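Local coordinates for pyridoxamine 5'-phosphate oxidase (Burkholderia, PDB 4HMW), which uses FMN and molecular oxygen to carry out several of the oxidations in the terminal steps of phenazine antibiotic biosynthesis, at residues 84-89 / 143-148; 54-59 / 90-95; 108-113 / 186-191. One frame throughout, in Å; residues are numbered along the deposited sequence.

Interaction 1 of 3, residues 84-89 / 143-148; sequences STSRKG and SHQSDE. With FMN (flavin mononucleotide), chain D.
Lys-88 NZ stands 3.2 Å from Gln-145 OE1 at a point where several oxygens converge. The ammonium group donates to Ser-86 OG (3.0 Å) and, on the cofactor, to the ribityl oxygen O4' (2.9 Å) and the phosphate oxygen O1P (2.8 Å); Thr-82 OG1 is a further partner. Bends at chi3 (65°) and chi4 (59°) set CE and NZ beside O4' and O1P. Lys-88 also meets the phosphate through its backbone, because its N-H points almost straight at the same O1P, with an angle of 162° at the hydrogen.

From the other segment, Gln-145 reaches out in extended form and uses the two ends of its amide differently: NE2 donates to the flavin carbonyl O2 (3.0 Å), while OE1 lies against Ser-86 CB and has weak bonds with Thr-82 OG1 and His-83 N. Ser-146 OG donates a short bond to phosphate O2P (2.5 Å) and is also bonded to Arg-198 of the second subunit. Ser-86 caps the helix that starts at Arg-87, its OG accepting from Gly-89 N and bonding to His-83 O as well. Between the backbones, Ser-86 CA makes a C-H...O contact with Gln-145 O (3.3 Å). Two waters bridge the edge, one from Thr-85 OG1 to Gln-145 O, the other from Thr-85 O to Asp-147 OD1.

The polar links between the segments thus run largely through ligand and water. A helix N-terminus and a lysine facing the phosphate, whose charge they would be expected to offset, illustrate anion binding in the FMN site of the pyridoxamine 5'-phosphate oxidase family.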
loop_
_atom_site.group_PDB
_atom_site.type_symbol
_atom_site.label_atom_id
_atom_site.label_comp_id
_atom_site.label_asym_id
_atom_site.label_seq_id
_atom_site.Cartn_x
_atom_site.Cartn_y
_atom_site.Cartn_z
ATOM N N SER B 84 0.005 20.128 -0.090
ATOM C CA SER B 84 -1.360 20.136 -0.637
ATOM C C SER B 84 -1.351 20.137 -2.151
ATOM O O SER B 84 -2.340 19.750 -2.773
ATOM C CB SER B 84 -2.160 21.330 -0.121
ATOM O OG SER B 84 -1.622 22.563 -0.614
ATOM N N THR B 85 -0.232 20.553 -2.739
ATOM C CA THR B 85 -0.108 20.650 -4.190
ATOM C C THR B 85 0.556 19.445 -4.818
ATOM O O THR B 85 0.826 19.418 -6.030
ATOM C CB THR B 85 0.702 21.903 -4.585
ATOM O OG1 THR B 85 1.909 21.943 -3.797
ATOM C CG2 THR B 85 -0.127 23.145 -4.356
ATOM N N SER B 86 0.854 18.459 -3.983
ATOM C CA SER B 86 1.389 17.205 -4.491
ATOM C C SER B 86 0.273 16.448 -5.217
ATOM O O SER B 86 -0.885 16.874 -5.218
ATOM C CB SER B 86 1.932 16.374 -3.333
ATOM O OG SER B 86 0.880 15.927 -2.497
ATOM N N ARG B 87 0.606 15.311 -5.809
ATOM C CA ARG B 87 -0.403 14.515 -6.475
ATOM C C ARG B 87 -1.439 14.034 -5.488
ATOM O O ARG B 87 -2.631 14.138 -5.775
ATOM C CB ARG B 87 0.211 13.338 -7.226
ATOM C CG ARG B 87 -0.844 12.424 -7.892
ATOM C CD ARG B 87 -0.222 11.292 -8.725
ATOM N NE ARG B 87 0.676 11.815 -9.770
ATOM C CZ ARG B 87 0.276 12.357 -10.922
ATOM N NH1 ARG B 87 -1.009 12.459 -11.199
ATOM N NH2 ARG B 87 1.154 12.813 -11.812
ATOM N N LYS B 88 -1.005 13.557 -4.314
ATOM C CA LYS B 88 -1.969 13.045 -3.340
ATOM C C LYS B 88 -2.844 14.192 -2.842
ATOM O O LYS B 88 -4.033 14.012 -2.580
ATOM C CB LYS B 88 -1.267 12.338 -2.190
ATOM C CG LYS B 88 -0.876 13.221 -1.034
ATOM C CD LYS B 88 0.096 12.514 -0.101
ATOM C CE LYS B 88 1.434 12.206 -0.768
ATOM N NZ LYS B 88 2.135 13.438 -1.263
ATOM N N GLY B 89 -2.241 15.370 -2.734
ATOM C CA GLY B 89 -2.940 16.513 -2.156
ATOM C C GLY B 89 -4.049 16.960 -3.105
ATOM O O GLY B 89 -5.182 17.235 -2.691
ATOM N N SER B 143 11.294 22.643 -2.197
ATOM C CA SER B 143 10.656 21.685 -3.083
ATOM C C SER B 143 9.152 21.900 -3.211
ATOM O O SER B 143 8.456 22.085 -2.203
ATOM C CB SER B 143 10.880 20.274 -2.540
ATOM O OG SER B 143 10.252 19.341 -3.425
ATOM N N HIS B 144 8.645 21.825 -4.444
ATOM C CA HIS B 144 7.212 21.724 -4.701
ATOM C C HIS B 144 6.905 20.272 -5.002
ATOM O O HIS B 144 7.078 19.816 -6.112
ATOM C CB HIS B 144 6.790 22.632 -5.865
ATOM C CG HIS B 144 6.720 24.081 -5.497
ATOM N ND1 HIS B 144 7.829 24.899 -5.470
ATOM C CD2 HIS B 144 5.677 24.845 -5.109
ATOM C CE1 HIS B 144 7.469 26.116 -5.101
ATOM N NE2 HIS B 144 6.165 26.118 -4.888
ATOM N N GLN B 145 6.497 19.555 -3.968
ATOM C CA GLN B 145 6.433 18.092 -4.050
ATOM C C GLN B 145 5.619 17.636 -5.249
ATOM O O GLN B 145 4.475 18.078 -5.444
ATOM C CB GLN B 145 5.876 17.551 -2.740
ATOM C CG GLN B 145 5.888 16.026 -2.607
ATOM C CD GLN B 145 5.318 15.617 -1.277
ATOM O OE1 GLN B 145 4.140 15.859 -0.999
ATOM N NE2 GLN B 145 6.156 15.037 -0.419
ATOM N N SER B 146 6.239 16.766 -6.051
ATOM C CA SER B 146 5.603 16.090 -7.179
ATOM C C SER B 146 5.508 16.912 -8.480
ATOM O O SER B 146 5.108 16.391 -9.514
ATOM C CB SER B 146 4.239 15.551 -6.789
ATOM O OG SER B 146 4.405 14.747 -5.648
ATOM N N ASP B 147 5.872 18.190 -8.425
ATOM C CA ASP B 147 5.980 18.959 -9.637
ATOM C C ASP B 147 7.245 18.499 -10.349
ATOM O O ASP B 147 8.106 17.889 -9.734
ATOM C CB ASP B 147 6.019 20.457 -9.296
ATOM C CG ASP B 147 4.650 21.003 -8.838
ATOM O OD1 ASP B 147 3.630 20.301 -9.011
ATOM O OD2 ASP B 147 4.569 22.171 -8.377
ATOM N N GLU B 148 7.359 18.775 -11.651
ATOM C CA GLU B 148 8.547 18.383 -12.391
ATOM C C GLU B 148 9.801 19.034 -11.825
ATOM O O GLU B 148 9.815 20.234 -11.519
ATOM C CB GLU B 148 8.409 18.704 -13.888
ATOM C CG GLU B 148 9.590 18.210 -14.716
ATOM C CD GLU B 148 9.355 18.229 -16.234
ATOM O OE1 GLU B 148 8.349 18.819 -16.703
ATOM O OE2 GLU B 148 10.194 17.644 -16.965
HETATM N N1 FMN D . 5.671 12.131 1.775
HETATM C C2 FMN D . 4.910 13.048 2.451
HETATM O O2 FMN D . 4.414 13.995 1.818
HETATM N N3 FMN D . 4.711 12.931 3.816
HETATM C C4 FMN D . 5.251 11.885 4.525
HETATM O O4 FMN D . 5.036 11.799 5.749
HETATM C C4A FMN D . 6.029 10.946 3.848
HETATM N N5 FMN D . 6.600 9.897 4.535
HETATM C C5A FMN D . 7.342 8.950 3.831
HETATM C C6 FMN D . 7.884 7.872 4.524
HETATM C C7 FMN D . 8.604 6.900 3.843
HETATM C C7M FMN D . 9.213 5.742 4.603
HETATM C C8 FMN D . 8.800 7.033 2.464
HETATM C C8M FMN D . 9.597 6.004 1.710
HETATM C C9 FMN D . 8.250 8.119 1.771
HETATM C C9A FMN D . 7.519 9.064 2.452
HETATM N N10 FMN D . 6.996 10.166 1.760
HETATM C C10 FMN D . 6.231 11.064 2.460
HETATM C "C1'" FMN D . 7.184 10.339 0.277
HETATM C "C2'" FMN D . 6.032 9.752 -0.490
HETATM O "O2'" FMN D . 6.204 8.346 -0.599
HETATM C "C3'" FMN D . 5.894 10.343 -1.882
HETATM O "O3'" FMN D . 7.130 10.352 -2.588
HETATM C "C4'" FMN D . 5.297 11.748 -1.823
HETATM O "O4'" FMN D . 4.677 12.240 -0.660
HETATM C "C5'" FMN D . 4.847 12.292 -3.148
HETATM O "O5'" FMN D . 3.655 11.576 -3.388
HETATM P P FMN D . 2.622 11.943 -4.572
HETATM O O1P FMN D . 1.756 13.010 -3.981
HETATM O O2P FMN D . 3.445 12.403 -5.775
HETATM O O3P FMN D . 1.873 10.642 -4.835
HETATM O O HOH W 1 3.733 20.732 -5.320
HETATM O O HOH W 2 2.211 18.274 -8.135
HETATM O O HOH W 3 3.337 13.972 -10.217
#

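Interaction 2 of 3, residues 54-59 / 90-95; sequences LATATS and RELTET
Glu-91 turns from helix 87-95 to the end of strand 51-57 and touches it along its whole length. Its CB rests 3.4 Å from Ala-57 O. CG, anti to the carbonyl carbon (chi1 -72°), passes near Ala-57 O and C, and CD comes close to Thr-58 N. At the tip, OE1 accepts from Thr-56 OG1 (2.8 Å), which approaches on the anti side, 26° out of the carboxylate plane; Ser-64 OG binds the same oxygen. OE2 lies near Thr-58 CB. Thr-56 OG1 is in turn bonded to FMN-binding Arg-66, so Thr-56 is second-shell to the cofactor and Glu-91 one step further out.

In the split-barrel fold of this FMN-binding family, the helix packs against a barrel strand, the axes of 54-57 and 90-95 approaching to 7.2 Å at 54°. The apolar share is small: Thr-56 CG2 against Leu-92 CD2 (3.7 Å). One turn on, Glu-94 OE2 takes the hydroxyl of Thr-58 on its syn lone pair (2.9 Å), with weak bonds from Ser-59 N and OG. Thr-95 OG1 has two carbonyl acceptors in reach, Ala-57 O at 2.7 Å and Glu-91 O at 2.9 Å; which its single proton serves is not settled, and two waters donate to it.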
loop_
_atom_site.group_PDB
_atom_site.type_symbol
_atom_site.label_atom_id
_atom_site.label_comp_id
_atom_site.label_asym_id
_atom_site.label_seq_id
_atom_site.Cartn_x
_atom_site.Cartn_y
_atom_site.Cartn_z
ATOM N N LEU B 54 -0.556 4.716 1.194
ATOM C CA LEU B 54 -1.725 5.588 1.044
ATOM C C LEU B 54 -2.184 5.705 -0.407
ATOM O O LEU B 54 -1.437 6.199 -1.250
ATOM C CB LEU B 54 -1.415 6.998 1.579
ATOM C CG LEU B 54 -2.605 7.967 1.581
ATOM C CD1 LEU B 54 -3.610 7.607 2.630
ATOM C CD2 LEU B 54 -2.119 9.362 1.802
ATOM N N ALA B 55 -3.416 5.292 -0.665
ATOM C CA ALA B 55 -4.025 5.337 -2.001
ATOM C C ALA B 55 -5.085 6.425 -2.059
ATOM O O ALA B 55 -5.878 6.589 -1.128
ATOM C CB ALA B 55 -4.640 3.999 -2.321
ATOM N N THR B 56 -5.058 7.159 -3.168
ATOM C CA THR B 56 -5.984 8.247 -3.446
ATOM C C THR B 56 -6.391 8.082 -4.934
ATOM O O THR B 56 -5.786 7.328 -5.671
ATOM C CB THR B 56 -5.337 9.620 -3.228
ATOM O OG1 THR B 56 -4.113 9.703 -3.955
ATOM C CG2 THR B 56 -5.073 9.857 -1.746
ATOM N N ALA B 57 -7.426 8.791 -5.363
ATOM C CA ALA B 57 -7.858 8.719 -6.751
ATOM C C ALA B 57 -8.225 10.067 -7.332
ATOM O O ALA B 57 -8.624 11.007 -6.628
ATOM C CB ALA B 57 -8.984 7.745 -6.915
ATOM N N THR B 58 -8.057 10.159 -8.647
ATOM C CA THR B 58 -8.431 11.351 -9.379
ATOM C C THR B 58 -9.878 11.218 -9.847
ATOM O O THR B 58 -10.534 10.184 -9.622
ATOM C CB THR B 58 -7.438 11.577 -10.523
ATOM O OG1 THR B 58 -7.603 12.905 -11.045
ATOM C CG2 THR B 58 -7.625 10.563 -11.581
ATOM N N SER B 59 -10.386 12.278 -10.467
ATOM C CA SER B 59 -11.802 12.359 -10.788
ATOM C C SER B 59 -12.314 11.216 -11.656
ATOM O O SER B 59 -13.455 10.785 -11.487
ATOM C CB SER B 59 -12.110 13.687 -11.475
ATOM O OG SER B 59 -11.634 14.769 -10.674
ATOM N N ARG B 90 -3.728 16.998 -4.390
ATOM C CA ARG B 90 -4.722 17.373 -5.386
ATOM C C ARG B 90 -5.823 16.324 -5.430
ATOM O O ARG B 90 -7.016 16.670 -5.509
ATOM C CB ARG B 90 -4.062 17.570 -6.743
ATOM C CG ARG B 90 -3.070 18.754 -6.762
ATOM C CD ARG B 90 -2.411 19.012 -8.127
ATOM N NE ARG B 90 -1.696 17.829 -8.637
ATOM C CZ ARG B 90 -2.242 16.933 -9.466
ATOM N NH1 ARG B 90 -3.503 17.088 -9.874
ATOM N NH2 ARG B 90 -1.542 15.882 -9.891
ATOM N N GLU B 91 -5.449 15.045 -5.357
ATOM C CA GLU B 91 -6.471 13.985 -5.436
ATOM C C GLU B 91 -7.401 14.014 -4.213
ATOM O O GLU B 91 -8.625 13.845 -4.352
ATOM C CB GLU B 91 -5.812 12.601 -5.656
ATOM C CG GLU B 91 -5.259 12.495 -7.100
ATOM C CD GLU B 91 -4.563 11.196 -7.485
ATOM O OE1 GLU B 91 -4.539 10.239 -6.691
ATOM O OE2 GLU B 91 -4.035 11.148 -8.635
ATOM N N LEU B 92 -6.833 14.217 -3.023
ATOM C CA LEU B 92 -7.640 14.342 -1.820
ATOM C C LEU B 92 -8.626 15.498 -1.924
ATOM O O LEU B 92 -9.762 15.379 -1.496
ATOM C CB LEU B 92 -6.752 14.554 -0.599
ATOM C CG LEU B 92 -6.024 13.269 -0.187
ATOM C CD1 LEU B 92 -4.985 13.551 0.896
ATOM C CD2 LEU B 92 -7.018 12.235 0.300
ATOM N N THR B 93 -8.186 16.616 -2.476
ATOM C CA THR B 93 -9.078 17.757 -2.650
ATOM C C THR B 93 -10.205 17.435 -3.629
ATOM O O THR B 93 -11.354 17.859 -3.418
ATOM C CB THR B 93 -8.320 18.971 -3.188
ATOM O OG1 THR B 93 -7.271 19.306 -2.281
ATOM C CG2 THR B 93 -9.250 20.162 -3.353
ATOM N N GLU B 94 -9.872 16.710 -4.698
ATOM C CA GLU B 94 -10.843 16.371 -5.752
ATOM C C GLU B 94 -11.906 15.390 -5.287
ATOM O O GLU B 94 -13.088 15.570 -5.552
ATOM C CB GLU B 94 -10.156 15.719 -6.957
ATOM C CG GLU B 94 -9.328 16.645 -7.787
ATOM C CD GLU B 94 -8.591 15.982 -8.957
ATOM O OE1 GLU B 94 -8.027 16.758 -9.781
ATOM O OE2 GLU B 94 -8.554 14.723 -9.061
ATOM N N THR B 95 -11.472 14.317 -4.629
ATOM C CA THR B 95 -12.352 13.177 -4.414
ATOM C C THR B 95 -12.537 12.765 -2.942
ATOM O O THR B 95 -13.470 12.023 -2.626
ATOM C CB THR B 95 -11.862 11.930 -5.160
ATOM O OG1 THR B 95 -10.518 11.625 -4.745
ATOM C CG2 THR B 95 -11.918 12.130 -6.664
HETATM O O HOH W 4 -8.586 10.764 -3.138
HETATM O O HOH W 5 -10.270 9.014 -3.865
#

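Interaction 3 of 3, residues 108-113 / 186-191; sequences GQQIMI and EFWAAS. With FMN (flavin mononucleotide), chain C.
Gln-110 and Trp-188 form a hydrogen-bonded pair of an antiparallel ladder between strands 109-119 and 184-189, in the barrel sheet of this family. Backbone bonds run both ways here, Gln-110 N to Trp-188 O and Trp-188 N to Gln-110 O each 3.0 Å, and again between Met-112 and Glu-186. Past the last bridge, Ala-190 N donates to Gly-108 O (2.8 Å) at the G1 bulge that Gly-108 and Gln-109 make opposite Trp-104; the positive phi of Gly-108 (61°) favours glycine.

Apolar packing occupies the face bearing Ile-111 and Phe-187. Ile-111 CG2 sits over the phenyl ring, 4.0 Å above its plane and toward the rim, and Trp-37 of helix 30-43 meets that ring edge-to-face.

Polar and aromatic contacts share the other face. The Gln-110 amide stands nearly upright on the indole, planes 81° apart, with NE2 3.3 Å above the Trp-188 ring, toward its rim. NE2 donates to FMN O2' (2.9 Å) in a nearly straight bond, while OE1 accepts from Val-67 N of the second subunit. Glu-186 OE2, salt-bridged to Arg-198, lies in the indole plane at its edge. At the indole's far end, Trp-188 CH2 touches the flavin methyl C8M at 3.4 Å.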
loop_
_atom_site.group_PDB
_atom_site.type_symbol
_atom_site.label_atom_id
_atom_site.label_comp_id
_atom_site.label_asym_id
_atom_site.label_seq_id
_atom_site.Cartn_x
_atom_site.Cartn_y
_atom_site.Cartn_z
ATOM N N GLY B 108 3.173 -10.961 10.553
ATOM C CA GLY B 108 2.119 -11.390 9.685
ATOM C C GLY B 108 0.825 -10.644 9.902
ATOM O O GLY B 108 -0.256 -11.254 9.911
ATOM N N GLN B 109 0.900 -9.314 10.002
ATOM C CA GLN B 109 -0.312 -8.519 10.241
ATOM C C GLN B 109 -0.472 -7.418 9.211
ATOM O O GLN B 109 0.494 -6.797 8.774
ATOM C CB GLN B 109 -0.297 -7.871 11.662
ATOM C CG GLN B 109 -0.475 -8.867 12.785
ATOM C CD GLN B 109 -0.196 -8.228 14.135
ATOM O OE1 GLN B 109 0.904 -7.741 14.407
ATOM N NE2 GLN B 109 -1.181 -8.249 15.005
ATOM N N GLN B 110 -1.705 -7.190 8.811
ATOM C CA GLN B 110 -1.987 -6.018 7.992
ATOM C C GLN B 110 -3.193 -5.277 8.597
ATOM O O GLN B 110 -4.032 -5.860 9.274
ATOM C CB GLN B 110 -2.149 -6.321 6.484
ATOM C CG GLN B 110 -3.118 -7.287 6.150
ATOM C CD GLN B 110 -3.270 -7.613 4.634
ATOM O OE1 GLN B 110 -3.173 -6.765 3.744
ATOM N NE2 GLN B 110 -3.572 -8.870 4.371
ATOM N N ILE B 111 -3.222 -3.966 8.381
ATOM C CA ILE B 111 -4.355 -3.163 8.782
ATOM C C ILE B 111 -4.731 -2.260 7.642
ATOM O O ILE B 111 -3.902 -1.538 7.102
ATOM C CB ILE B 111 -4.069 -2.278 10.025
ATOM C CG1 ILE B 111 -3.479 -3.111 11.169
ATOM C CG2 ILE B 111 -5.352 -1.596 10.470
ATOM C CD1 ILE B 111 -3.094 -2.248 12.416
ATOM N N MET B 112 -5.996 -2.297 7.274
ATOM C CA MET B 112 -6.527 -1.461 6.196
ATOM C C MET B 112 -7.406 -0.402 6.819
ATOM O O MET B 112 -8.265 -0.731 7.628
ATOM C CB MET B 112 -7.394 -2.267 5.260
ATOM C CG MET B 112 -7.974 -1.429 4.148
ATOM S SD MET B 112 -9.327 -2.167 3.231
ATOM C CE MET B 112 -10.677 -1.857 4.384
ATOM N N ILE B 113 -7.184 0.857 6.439
ATOM C CA ILE B 113 -7.934 1.997 6.970
ATOM C C ILE B 113 -8.511 2.719 5.781
ATOM O O ILE B 113 -7.781 3.301 4.993
ATOM C CB ILE B 113 -6.994 2.932 7.757
ATOM C CG1 ILE B 113 -6.220 2.119 8.804
ATOM C CG2 ILE B 113 -7.733 4.092 8.440
ATOM C CD1 ILE B 113 -4.963 2.790 9.332
ATOM N N GLU B 186 -9.966 -3.024 8.461
ATOM C CA GLU B 186 -9.818 -4.465 8.603
ATOM C C GLU B 186 -8.517 -4.766 9.258
ATOM O O GLU B 186 -7.463 -4.133 8.953
ATOM C CB GLU B 186 -9.832 -5.239 7.265
ATOM C CG GLU B 186 -9.748 -6.785 7.551
ATOM C CD GLU B 186 -9.412 -7.713 6.362
ATOM O OE1 GLU B 186 -9.628 -7.331 5.167
ATOM O OE2 GLU B 186 -8.954 -8.863 6.642
ATOM N N PHE B 187 -8.585 -5.738 10.163
ATOM C CA PHE B 187 -7.423 -6.248 10.874
ATOM C C PHE B 187 -7.229 -7.675 10.413
ATOM O O PHE B 187 -8.151 -8.485 10.503
ATOM C CB PHE B 187 -7.703 -6.194 12.355
ATOM C CG PHE B 187 -7.802 -4.789 12.889
ATOM C CD1 PHE B 187 -8.999 -4.099 12.788
ATOM C CD2 PHE B 187 -6.724 -4.169 13.480
ATOM C CE1 PHE B 187 -9.116 -2.819 13.227
ATOM C CE2 PHE B 187 -6.845 -2.874 13.955
ATOM C CZ PHE B 187 -8.055 -2.197 13.821
ATOM N N TRP B 188 -6.040 -7.981 9.915
ATOM C CA TRP B 188 -5.711 -9.313 9.365
ATOM C C TRP B 188 -4.474 -9.885 10.034
ATOM O O TRP B 188 -3.470 -9.203 10.144
ATOM C CB TRP B 188 -5.436 -9.147 7.883
ATOM C CG TRP B 188 -5.158 -10.383 7.040
ATOM C CD1 TRP B 188 -6.039 -11.010 6.224
ATOM C CD2 TRP B 188 -3.922 -11.094 6.897
ATOM N NE1 TRP B 188 -5.451 -12.050 5.562
ATOM C CE2 TRP B 188 -4.139 -12.116 5.928
ATOM C CE3 TRP B 188 -2.643 -10.934 7.424
ATOM C CZ2 TRP B 188 -3.146 -13.000 5.537
ATOM C CZ3 TRP B 188 -1.648 -11.806 7.008
ATOM C CH2 TRP B 188 -1.907 -12.822 6.077
ATOM N N ALA B 189 -4.539 -11.140 10.479
ATOM C CA ALA B 189 -3.392 -11.760 11.126
ATOM C C ALA B 189 -3.231 -13.173 10.602
ATOM O O ALA B 189 -4.127 -13.988 10.701
ATOM C CB ALA B 189 -3.547 -11.764 12.615
ATOM N N ALA B 190 -2.056 -13.451 10.074
ATOM C CA ALA B 190 -1.761 -14.736 9.440
ATOM C C ALA B 190 -1.835 -15.876 10.454
ATOM O O ALA B 190 -1.491 -15.722 11.643
ATOM C CB ALA B 190 -0.366 -14.704 8.824
ATOM N N SER B 191 -2.248 -17.034 9.947
ATOM C CA SER B 191 -2.317 -18.288 10.704
ATOM C C SER B 191 -1.562 -19.334 9.950
ATOM O O SER B 191 -1.675 -19.421 8.734
ATOM C CB SER B 191 -3.743 -18.769 10.789
ATOM O OG SER B 191 -4.548 -17.842 11.473
HETATM N N1 FMN C . -4.804 -12.625 -1.441
HETATM C C2 FMN C . -5.051 -13.035 -2.723
HETATM O O2 FMN C . -6.194 -13.150 -3.125
HETATM N N3 FMN C . -4.007 -13.268 -3.577
HETATM C C4 FMN C . -2.709 -13.157 -3.143
HETATM O O4 FMN C . -1.786 -13.384 -3.951
HETATM C C4A FMN C . -2.451 -12.769 -1.834
HETATM N N5 FMN C . -1.151 -12.684 -1.365
HETATM C C5A FMN C . -0.940 -12.253 -0.052
HETATM C C6 FMN C . 0.354 -12.134 0.405
HETATM C C7 FMN C . 0.603 -11.683 1.686
HETATM C C7M FMN C . 2.019 -11.574 2.131
HETATM C C8 FMN C . -0.455 -11.387 2.536
HETATM C C8M FMN C . -0.211 -10.880 3.919
HETATM C C9 FMN C . -1.755 -11.502 2.081
HETATM C C9A FMN C . -2.007 -11.977 0.800
HETATM N N10 FMN C . -3.331 -12.128 0.311
HETATM C C10 FMN C . -3.523 -12.520 -0.990
HETATM C "C1'" FMN C . -4.549 -11.861 1.121
HETATM C "C2'" FMN C . -5.053 -10.431 0.912
HETATM O "O2'" FMN C . -4.231 -9.476 1.597
HETATM C "C3'" FMN C . -6.500 -10.252 1.374
HETATM O "O3'" FMN C . -6.574 -10.620 2.735
HETATM C "C4'" FMN C . -7.481 -11.066 0.509
HETATM O "O4'" FMN C . -6.980 -11.163 -0.812
HETATM C "C5'" FMN C . -8.892 -10.504 0.577
HETATM O "O5'" FMN C . -8.895 -9.141 0.208
HETATM P P FMN C . -10.255 -8.377 -0.133
HETATM O O1P FMN C . -10.735 -8.851 -1.492
HETATM O O2P FMN C . -11.278 -8.736 0.955
HETATM O O3P FMN C . -9.886 -6.934 -0.187
#

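Interactions 1 and 2 share helix 87-95, the first at its capped N-terminus and the second along its later turns, and they touch. Their centres lie 12 Å apart. Both are only partly buried and largely polar, but interaction 1 is joined mainly through cofactor and water, whereas interaction 2 relies on direct bonds from hydroxyls to carboxylates. Interaction 3, on the opposite side of the chain's centre from interaction 1, is the buried one, built on a regular strand ladder. Across the dimer the distance closes: the FMN of interaction 1 also bonds Gln-110 of the second subunit, so 84-89/143-148 and 108-113/186-191 contribute from different chains to each site.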